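Local coordinates for lectin CEL-IV, C-type (Cucumaria echinata, PDB 3ALU), which binds galactose-containing sugars such as raffinose through a calcium-dependent C-type lectin domain carrying the EPN carbohydrate recognition motif, and assembles as a tetramer, at the interface of chains A and B. Coordinates in Å, arbitrary orientation; residue numbers count along the deposited sequence, not the author numbering. Chains: chain A/B, Lectin CEL-IV, C-type.

The interface of chains A and B. Residues chain A 152-155; chain B 37-39.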
ATOM      1  N   VAL A 152      -8.776 -10.117  -1.853  1.00 20.77           N
ATOM      2  CA  VAL A 152      -8.039 -11.141  -1.108  1.00 21.11           C
ATOM      3  C   VAL A 152      -7.421 -10.546   0.128  1.00 21.26           C
ATOM      4  O   VAL A 152      -7.179  -9.349   0.195  1.00 21.09           O
ATOM      5  CB  VAL A 152      -6.919 -11.773  -1.952  1.00 21.42           C
ATOM      6  CG1 VAL A 152      -7.527 -12.509  -3.149  1.00 21.94           C
ATOM      7  CG2 VAL A 152      -5.915 -10.709  -2.433  1.00 21.45           C
ATOM      8  N   HIS A 153      -7.191 -11.388   1.121  1.00 21.90           N
ATOM      9  CA  HIS A 153      -6.524 -10.963   2.334  1.00 22.62           C
ATOM     10  C   HIS A 153      -5.623 -12.094   2.844  1.00 21.88           C
ATOM     11  O   HIS A 153      -5.834 -13.280   2.542  1.00 20.51           O
ATOM     12  CB  HIS A 153      -7.548 -10.541   3.405  1.00 23.96           C
ATOM     13  CG  HIS A 153      -8.405 -11.663   3.894  1.00 26.58           C
ATOM     14  ND1 HIS A 153      -9.397 -12.233   3.124  1.00 31.38           N
ATOM     15  CD2 HIS A 153      -8.425 -12.322   5.076  1.00 29.62           C
ATOM     16  CE1 HIS A 153      -9.988 -13.196   3.809  1.00 30.42           C
ATOM     17  NE2 HIS A 153      -9.415 -13.272   4.995  1.00 28.62           N
ATOM     18  N   TYR A 154      -4.587 -11.712   3.582  1.00 23.35           N
ATOM     19  CA  TYR A 154      -3.706 -12.703   4.204  1.00 23.69           C
ATOM     20  C   TYR A 154      -4.391 -13.344   5.387  1.00 25.57           C
ATOM     21  O   TYR A 154      -5.166 -12.700   6.092  1.00 27.02           O
ATOM     22  CB  TYR A 154      -2.411 -12.062   4.666  1.00 22.00           C
ATOM     23  CG  TYR A 154      -1.559 -11.547   3.547  1.00 20.82           C
ATOM     24  CD1 TYR A 154      -1.028 -12.402   2.597  1.00 19.06           C
ATOM     25  CD2 TYR A 154      -1.265 -10.187   3.443  1.00 20.15           C
ATOM     26  CE1 TYR A 154      -0.257 -11.914   1.567  1.00 19.90           C
ATOM     27  CE2 TYR A 154      -0.475  -9.717   2.472  1.00 23.51           C
ATOM     28  CZ  TYR A 154       0.032 -10.571   1.526  1.00 23.99           C
ATOM     29  OH  TYR A 154       0.823 -10.074   0.525  1.00 26.34           O
ATOM     30  N   THR A 155      -4.139 -14.629   5.585  1.00 27.06           N
ATOM     31  CA  THR A 155      -4.685 -15.336   6.732  1.00 28.75           C
ATOM     32  C   THR A 155      -3.509 -15.713   7.621  1.00 31.36           C
ATOM     33  O   THR A 155      -2.647 -16.491   7.217  1.00 30.58           O
ATOM     34  CB  THR A 155      -5.472 -16.581   6.304  1.00 29.14           C
ATOM     35  OG1 THR A 155      -4.642 -17.391   5.471  1.00 27.45           O
ATOM     36  CG2 THR A 155      -6.691 -16.169   5.506  1.00 27.66           C
TER
ATOM     37  N   GLY B  37      -1.449 -17.830   5.008  1.00 18.53           N
ATOM     38  CA  GLY B  37      -2.087 -17.982   3.712  1.00 18.43           C
ATOM     39  C   GLY B  37      -2.662 -16.727   3.079  1.00 18.54           C
ATOM     40  O   GLY B  37      -2.462 -15.579   3.562  1.00 18.88           O
ATOM     41  N   LEU B  38      -3.351 -16.955   1.964  1.00 18.15           N
ATOM     42  CA  LEU B  38      -4.083 -15.930   1.247  1.00 19.47           C
ATOM     43  C   LEU B  38      -5.449 -16.489   0.952  1.00 19.38           C
ATOM     44  O   LEU B  38      -5.573 -17.614   0.442  1.00 18.89           O
ATOM     45  CB  LEU B  38      -3.352 -15.656  -0.065  1.00 19.33           C
ATOM     46  CG  LEU B  38      -3.368 -14.313  -0.845  1.00 24.38           C
ATOM     47  CD1 LEU B  38      -3.776 -14.455  -2.317  1.00 21.89           C
ATOM     48  CD2 LEU B  38      -3.997 -13.143  -0.163  1.00 23.46           C
ATOM     49  N   ALA B  39      -6.480 -15.727   1.302  1.00 19.24           N
ATOM     50  CA  ALA B  39      -7.854 -16.161   1.060  1.00 20.34           C
ATOM     51  C   ALA B  39      -8.647 -15.094   0.299  1.00 20.98           C
ATOM     52  O   ALA B  39      -8.339 -13.908   0.387  1.00 20.14           O
ATOM     53  CB  ALA B  39      -8.539 -16.461   2.380  1.00 20.04           C
TER
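A:His153 and B:Ala39 face each other as a backbone pair that bonds in both directions, and this pair registers an antiparallel intermolecular sheet between strand 152-155 of chain A and strand 37-40 of chain B. The bond from B:Ala39 N to A:His153 O spans 2.8 Å and is almost straight, 174° at the hydrogen, while the return bond runs from A:His153 N to B:Ala39 O. A second reciprocal pair joins A:Thr155 and B:Gly37; here A:Thr155 N approaches B:Gly37 O from well above the carbonyl plane, at 2.8 Å, whereas B:Gly37 N meets A:Thr155 O within its plane.

Side chains alternate between the two faces of the ladder. On one face the methyl CB of B:Ala39 touches both A:Thr155 CG2, 3.6 Å away, and the imidazole of A:His153, whose CE1 lies 3.8 Å from it. A chi1 of 66° sets the imidazole between its own backbone N and carbonyl carbon, bringing ND1 and CE1 over toward chain B. A:Thr155 turns CG2 to the alanine methyl and OG1 toward the backbone of B:Gly37.

The opposite face carries A:Val152, A:Tyr154 and B:Leu38. B:Leu38 directs its branch CD2 back across the ladder, and this methyl meets A:Val152 CB at 3.7 Å, the two side chains lying at a slant. CG of the leucine is turned away from the backbone N (chi1 -152°), which carries the branched end toward chain A. The phenol ring of A:Tyr154 also slants past this leucine: CD1 is 4.1 Å from CD2 of B:Leu38, and the carbonyl B:Gly37 O lies in the ring plane at its edge.

Backbone pairing thus fixes the strand register, with apolar contacts on both faces. Repeated by two-fold symmetry with the chains exchanged, the patch helps join two subunits within the tetrameric lectin.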